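Local coordinates for cysteine desulfurase (Thermococcus onnurineus, PDB 5B89), which probably catalyses the pyridoxal-phosphate-dependent removal of sulfur from L-cysteine, passing it to a sulfur carrier and releasing L-alanine, at residues L110-K122 / L247-L261. Numbering follows the deposited sequence.
Sequences LNLVALGLGHIFK and LYIREEFFDTFEPPL
With CG anti to the backbone N (chi1 -175°) and beside the carbonyl carbon, the Phe257 ring reaches helix 106-117 although CB sets off away from it. On its rim CZ lies 3.3 Å from Leu112 O; Leu112 O and Leu117 CD2 both lie near the ring plane, which identifies an edge-on approach to these two. CE1 of Phe257 also comes within 3.5 Å of Gly116 CA. Gly116 is what permits it, since a modelled beta carbon there would overlap both CE1 and Glu258 O. The same closeness lets Glu258 N donate to Gly116 O at 3.0 Å, nearly straight at 167°, so the loop bonds the carbonyl of Gly116. Replacing Phe257 with an alanine would probably open a gap between the loop and the helix at Gly116 and Leu117, with Leu117 CD2 losing its contact with this ring, and Phe229 and Phe284 a neighbour.

Pro260 packs one turn back: its CB meets Leu112 CD2 at 3.6 Å, and its CG rests against Leu115 CB. On the strand side, Leu247 CD1 touches Val113 CG2 at 3.6 Å, tying the helix to strand 245-249. At the more exposed end, the His119 ring, its CG set between the backbone N and carbonyl carbon, turns NE2 to Thr256 O at 2.8 Å, a weak bond by its angle of 124°, while Ile120 CG2 meets Thr256 CG2.

The arrangement joins the helix that follows strand 100-103 to the segment leaving the adjacent antiparallel strand 245-249 of the seven-stranded sheet, the core of the large PLP-binding domain in fold-type I enzymes. Phe229 of strand 229-233 packs against Val113, Leu117 and Phe257, Phe284 meets the Phe257 ring edge-to-face, and Pro260 O accepts a hydrogen bond from Arg143 of the second subunit, placing this corner at the dimer interface.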
loop_
_atom_site.group_PDB
_atom_site.type_symbol
_atom_site.label_atom_id
_atom_site.label_comp_id
_atom_site.label_asym_id
_atom_site.label_seq_id
_atom_site.Cartn_x
_atom_site.Cartn_y
_atom_site.Cartn_z
ATOM N N LEU B 110 -8.948 -5.836 5.983
ATOM C CA LEU B 110 -10.223 -5.996 6.711
ATOM C C LEU B 110 -11.251 -4.952 6.313
ATOM O O LEU B 110 -12.417 -5.278 6.151
ATOM C CB LEU B 110 -9.979 -5.920 8.229
ATOM C CG LEU B 110 -9.156 -7.080 8.789
ATOM C CD1 LEU B 110 -8.659 -6.801 10.207
ATOM C CD2 LEU B 110 -9.872 -8.438 8.754
ATOM N N ASN B 111 -10.807 -3.747 6.039
ATOM C CA ASN B 111 -11.725 -2.716 5.512
ATOM C C ASN B 111 -12.265 -3.178 4.167
ATOM O O ASN B 111 -13.436 -2.969 3.880
ATOM C CB ASN B 111 -11.029 -1.373 5.327
ATOM C CG ASN B 111 -11.055 -0.552 6.604
ATOM O OD1 ASN B 111 -11.955 0.290 6.838
ATOM N ND2 ASN B 111 -10.048 -0.733 7.458
ATOM N N LEU B 112 -11.418 -3.756 3.292
ATOM C CA LEU B 112 -11.897 -4.243 1.981
ATOM C C LEU B 112 -12.945 -5.311 2.147
ATOM O O LEU B 112 -13.891 -5.349 1.330
ATOM C CB LEU B 112 -10.747 -4.725 1.109
ATOM C CG LEU B 112 -9.752 -3.663 0.674
ATOM C CD1 LEU B 112 -8.691 -4.416 -0.124
ATOM C CD2 LEU B 112 -10.412 -2.543 -0.085
ATOM N N VAL B 113 -12.802 -6.181 3.110
ATOM C CA VAL B 113 -13.839 -7.196 3.348
ATOM C C VAL B 113 -15.156 -6.516 3.664
ATOM O O VAL B 113 -16.194 -6.917 3.058
ATOM C CB VAL B 113 -13.455 -8.221 4.429
ATOM C CG1 VAL B 113 -14.590 -9.250 4.731
ATOM C CG2 VAL B 113 -12.172 -8.938 4.087
ATOM N N ALA B 114 -15.135 -5.611 4.616
ATOM C CA ALA B 114 -16.404 -4.968 5.032
ATOM C C ALA B 114 -16.950 -4.169 3.833
ATOM O O ALA B 114 -18.241 -4.237 3.601
ATOM C CB ALA B 114 -16.158 -4.039 6.218
ATOM N N LEU B 115 -16.150 -3.440 3.051
ATOM C CA LEU B 115 -16.682 -2.643 1.969
ATOM C C LEU B 115 -17.169 -3.587 0.912
ATOM O O LEU B 115 -18.278 -3.294 0.380
ATOM C CB LEU B 115 -15.568 -1.782 1.402
ATOM C CG LEU B 115 -15.142 -0.607 2.335
ATOM C CD1 LEU B 115 -13.853 0.045 1.819
ATOM C CD2 LEU B 115 -16.218 0.468 2.444
ATOM N N GLY B 116 -16.485 -4.663 0.596
ATOM C CA GLY B 116 -16.882 -5.553 -0.463
ATOM C C GLY B 116 -18.046 -6.473 -0.193
ATOM O O GLY B 116 -18.599 -6.995 -1.112
ATOM N N LEU B 117 -18.381 -6.640 1.070
ATOM C CA LEU B 117 -19.498 -7.473 1.455
ATOM C C LEU B 117 -20.673 -6.673 1.977
ATOM O O LEU B 117 -21.634 -7.238 2.256
ATOM C CB LEU B 117 -19.136 -8.481 2.555
ATOM C CG LEU B 117 -18.123 -9.548 2.177
ATOM C CD1 LEU B 117 -17.873 -10.433 3.372
ATOM C CD2 LEU B 117 -18.601 -10.378 1.011
ATOM N N GLY B 118 -20.559 -5.369 2.091
ATOM C CA GLY B 118 -21.631 -4.575 2.657
ATOM C C GLY B 118 -22.976 -4.824 2.035
ATOM O O GLY B 118 -23.963 -4.850 2.708
ATOM N N HIS B 119 -22.956 -5.016 0.750
ATOM C CA HIS B 119 -24.231 -5.225 -0.037
ATOM C C HIS B 119 -24.963 -6.474 0.359
ATOM O O HIS B 119 -26.179 -6.537 0.106
ATOM C CB HIS B 119 -23.895 -5.218 -1.548
ATOM C CG HIS B 119 -23.108 -6.396 -1.994
ATOM N ND1 HIS B 119 -23.616 -7.552 -2.534
ATOM C CD2 HIS B 119 -21.771 -6.603 -1.904
ATOM C CE1 HIS B 119 -22.639 -8.397 -2.796
ATOM N NE2 HIS B 119 -21.511 -7.839 -2.406
ATOM N N ILE B 120 -24.345 -7.470 1.029
ATOM C CA ILE B 120 -25.044 -8.705 1.350
ATOM C C ILE B 120 -25.962 -8.556 2.566
ATOM O O ILE B 120 -26.784 -9.436 2.797
ATOM C CB ILE B 120 -24.108 -9.903 1.584
ATOM C CG1 ILE B 120 -23.362 -9.874 2.936
ATOM C CG2 ILE B 120 -23.122 -10.027 0.455
ATOM C CD1 ILE B 120 -22.611 -11.177 3.280
ATOM N N PHE B 121 -25.761 -7.555 3.365
ATOM C CA PHE B 121 -26.474 -7.411 4.600
ATOM C C PHE B 121 -27.838 -6.749 4.484
ATOM O O PHE B 121 -28.019 -5.899 3.689
ATOM C CB PHE B 121 -25.624 -6.604 5.601
ATOM C CG PHE B 121 -24.358 -7.295 6.024
ATOM C CD1 PHE B 121 -24.349 -8.174 7.064
ATOM C CD2 PHE B 121 -23.183 -7.042 5.378
ATOM C CE1 PHE B 121 -23.206 -8.809 7.450
ATOM C CE2 PHE B 121 -22.036 -7.690 5.743
ATOM C CZ PHE B 121 -22.062 -8.589 6.770
ATOM N N LYS B 122 -28.747 -7.185 5.345
ATOM C CA LYS B 122 -30.089 -6.659 5.438
ATOM C C LYS B 122 -30.243 -6.094 6.837
ATOM O O LYS B 122 -29.661 -6.592 7.738
ATOM C CB LYS B 122 -31.092 -7.808 5.249
ATOM C CG LYS B 122 -32.497 -7.540 5.684
ATOM C CD LYS B 122 -33.420 -8.713 5.389
ATOM C CE LYS B 122 -34.832 -8.182 5.245
ATOM N NZ LYS B 122 -35.890 -9.074 4.718
ATOM N N LEU B 247 -4.822 -10.178 1.592
ATOM C CA LEU B 247 -6.214 -10.531 1.769
ATOM C C LEU B 247 -6.460 -11.819 0.995
ATOM O O LEU B 247 -6.342 -11.876 -0.244
ATOM C CB LEU B 247 -7.162 -9.461 1.339
ATOM C CG LEU B 247 -8.699 -9.832 1.390
ATOM C CD1 LEU B 247 -9.055 -10.176 2.765
ATOM C CD2 LEU B 247 -9.505 -8.715 0.787
ATOM N N TYR B 248 -6.820 -12.889 1.739
ATOM C CA TYR B 248 -7.323 -14.106 1.128
ATOM C C TYR B 248 -8.786 -14.052 1.008
ATOM O O TYR B 248 -9.496 -13.686 1.943
ATOM C CB TYR B 248 -6.963 -15.296 2.051
ATOM C CG TYR B 248 -7.724 -16.607 1.833
ATOM C CD1 TYR B 248 -7.415 -17.425 0.765
ATOM C CD2 TYR B 248 -8.757 -16.918 2.629
ATOM C CE1 TYR B 248 -8.048 -18.603 0.602
ATOM C CE2 TYR B 248 -9.424 -18.083 2.456
ATOM C CZ TYR B 248 -9.071 -18.893 1.425
ATOM O OH TYR B 248 -9.722 -20.156 1.166
ATOM N N ILE B 249 -9.236 -14.363 -0.213
ATOM C CA ILE B 249 -10.666 -14.463 -0.585
ATOM C C ILE B 249 -10.932 -15.816 -1.124
ATOM O O ILE B 249 -10.445 -16.216 -2.189
ATOM C CB ILE B 249 -11.039 -13.443 -1.645
ATOM C CG1 ILE B 249 -10.697 -11.996 -1.226
ATOM C CG2 ILE B 249 -12.490 -13.597 -2.054
ATOM C CD1 ILE B 249 -10.834 -10.980 -2.320
ATOM N N ARG B 250 -11.669 -16.645 -0.355
ATOM C CA ARG B 250 -11.978 -17.985 -0.896
ATOM C C ARG B 250 -12.862 -17.900 -2.167
ATOM O O ARG B 250 -13.718 -17.064 -2.299
ATOM C CB ARG B 250 -12.743 -18.708 0.245
ATOM C CG ARG B 250 -13.014 -20.183 -0.058
ATOM C CD ARG B 250 -13.260 -21.082 1.123
ATOM N NE ARG B 250 -14.532 -20.766 1.517
ATOM C CZ ARG B 250 -15.646 -21.461 1.175
ATOM N NH1 ARG B 250 -15.607 -22.446 0.252
ATOM N NH2 ARG B 250 -16.829 -21.112 1.736
ATOM N N GLU B 251 -12.484 -18.796 -3.078
ATOM C CA GLU B 251 -13.040 -18.722 -4.418
ATOM C C GLU B 251 -14.548 -18.745 -4.524
ATOM O O GLU B 251 -15.147 -18.162 -5.417
ATOM C CB GLU B 251 -12.409 -19.799 -5.313
ATOM C CG GLU B 251 -12.711 -21.201 -4.988
ATOM C CD GLU B 251 -12.037 -22.234 -5.919
ATOM O OE1 GLU B 251 -11.578 -21.853 -7.000
ATOM O OE2 GLU B 251 -11.964 -23.382 -5.490
ATOM N N GLU B 252 -15.188 -19.422 -3.551
ATOM C CA GLU B 252 -16.580 -19.353 -3.527
ATOM C C GLU B 252 -17.215 -17.996 -3.414
ATOM O O GLU B 252 -18.403 -17.779 -3.748
ATOM C CB GLU B 252 -17.133 -20.321 -2.512
ATOM C CG GLU B 252 -17.639 -19.759 -1.247
ATOM C CD GLU B 252 -18.658 -20.711 -0.582
ATOM O OE1 GLU B 252 -19.759 -20.262 -0.126
ATOM O OE2 GLU B 252 -18.347 -21.929 -0.508
ATOM N N PHE B 253 -16.475 -16.928 -2.971
ATOM C CA PHE B 253 -16.928 -15.590 -2.938
ATOM C C PHE B 253 -16.564 -14.710 -4.091
ATOM O O PHE B 253 -16.945 -13.546 -4.088
ATOM C CB PHE B 253 -16.394 -14.932 -1.603
ATOM C CG PHE B 253 -16.991 -15.607 -0.409
ATOM C CD1 PHE B 253 -18.221 -15.183 0.123
ATOM C CD2 PHE B 253 -16.374 -16.723 0.100
ATOM C CE1 PHE B 253 -18.776 -15.889 1.209
ATOM C CE2 PHE B 253 -16.965 -17.401 1.140
ATOM C CZ PHE B 253 -18.129 -16.977 1.663
ATOM N N PHE B 254 -15.944 -15.271 -5.139
ATOM C CA PHE B 254 -15.605 -14.391 -6.303
ATOM C C PHE B 254 -16.863 -13.789 -6.942
ATOM O O PHE B 254 -16.754 -12.720 -7.484
ATOM C CB PHE B 254 -14.808 -15.173 -7.295
ATOM C CG PHE B 254 -13.439 -15.602 -6.869
ATOM C CD1 PHE B 254 -12.756 -15.086 -5.716
ATOM C CD2 PHE B 254 -12.684 -16.504 -7.611
ATOM C CE1 PHE B 254 -11.453 -15.454 -5.478
ATOM C CE2 PHE B 254 -11.403 -16.881 -7.324
ATOM C CZ PHE B 254 -10.770 -16.314 -6.215
ATOM N N ASP B 255 -18.031 -14.452 -6.893
ATOM C CA ASP B 255 -19.288 -13.897 -7.535
ATOM C C ASP B 255 -20.100 -13.033 -6.576
ATOM O O ASP B 255 -21.183 -12.624 -6.898
ATOM C CB ASP B 255 -20.208 -15.079 -8.019
ATOM C CG ASP B 255 -19.663 -15.797 -9.253
ATOM O OD1 ASP B 255 -18.836 -15.203 -9.975
ATOM O OD2 ASP B 255 -20.040 -16.976 -9.480
ATOM N N THR B 256 -19.631 -12.806 -5.358
ATOM C CA THR B 256 -20.384 -12.149 -4.284
ATOM C C THR B 256 -19.590 -10.837 -3.922
ATOM O O THR B 256 -20.117 -9.793 -3.760
ATOM C CB THR B 256 -20.444 -13.034 -2.994
ATOM O OG1 THR B 256 -21.147 -14.231 -3.292
ATOM C CG2 THR B 256 -21.145 -12.302 -1.795
ATOM N N PHE B 257 -18.264 -10.959 -3.861
ATOM C CA PHE B 257 -17.456 -9.885 -3.287
ATOM C C PHE B 257 -17.269 -8.761 -4.259
ATOM O O PHE B 257 -16.635 -9.003 -5.304
ATOM C CB PHE B 257 -16.116 -10.494 -2.906
ATOM C CG PHE B 257 -15.176 -9.533 -2.170
ATOM C CD1 PHE B 257 -15.443 -9.147 -0.871
ATOM C CD2 PHE B 257 -14.059 -9.070 -2.758
ATOM C CE1 PHE B 257 -14.616 -8.266 -0.233
ATOM C CE2 PHE B 257 -13.197 -8.189 -2.090
ATOM C CZ PHE B 257 -13.527 -7.783 -0.845
ATOM N N GLU B 258 -17.703 -7.546 -3.957
ATOM C CA GLU B 258 -17.565 -6.424 -4.860
ATOM C C GLU B 258 -16.244 -5.741 -4.678
ATOM O O GLU B 258 -15.900 -5.424 -3.585
ATOM C CB GLU B 258 -18.643 -5.456 -4.594
ATOM C CG GLU B 258 -18.671 -4.353 -5.571
ATOM C CD GLU B 258 -19.515 -3.188 -5.128
ATOM O OE1 GLU B 258 -19.114 -2.106 -5.587
ATOM O OE2 GLU B 258 -20.503 -3.337 -4.342
ATOM N N PRO B 259 -15.400 -5.662 -5.703
ATOM C CA PRO B 259 -14.103 -5.009 -5.506
ATOM C C PRO B 259 -14.228 -3.599 -5.036
ATOM O O PRO B 259 -14.783 -2.755 -5.784
ATOM C CB PRO B 259 -13.437 -5.097 -6.845
ATOM C CG PRO B 259 -14.460 -5.489 -7.803
ATOM C CD PRO B 259 -15.581 -6.156 -7.112
ATOM N N PRO B 260 -13.685 -3.202 -3.855
ATOM C CA PRO B 260 -13.886 -1.821 -3.435
ATOM C C PRO B 260 -13.059 -0.837 -4.201
ATOM O O PRO B 260 -13.403 0.316 -4.295
ATOM C CB PRO B 260 -13.401 -1.860 -1.954
ATOM C CG PRO B 260 -13.694 -3.286 -1.589
ATOM C CD PRO B 260 -13.241 -4.106 -2.742
ATOM N N LEU B 261 -11.885 -1.279 -4.667
ATOM C CA LEU B 261 -10.928 -0.426 -5.382
ATOM C C LEU B 261 -10.824 -0.925 -6.816
ATOM O O LEU B 261 -10.449 -2.099 -7.097
ATOM C CB LEU B 261 -9.541 -0.422 -4.745
ATOM C CG LEU B 261 -9.504 -0.122 -3.253
ATOM C CD1 LEU B 261 -8.114 -0.300 -2.701
ATOM C CD2 LEU B 261 -10.051 1.225 -2.916
#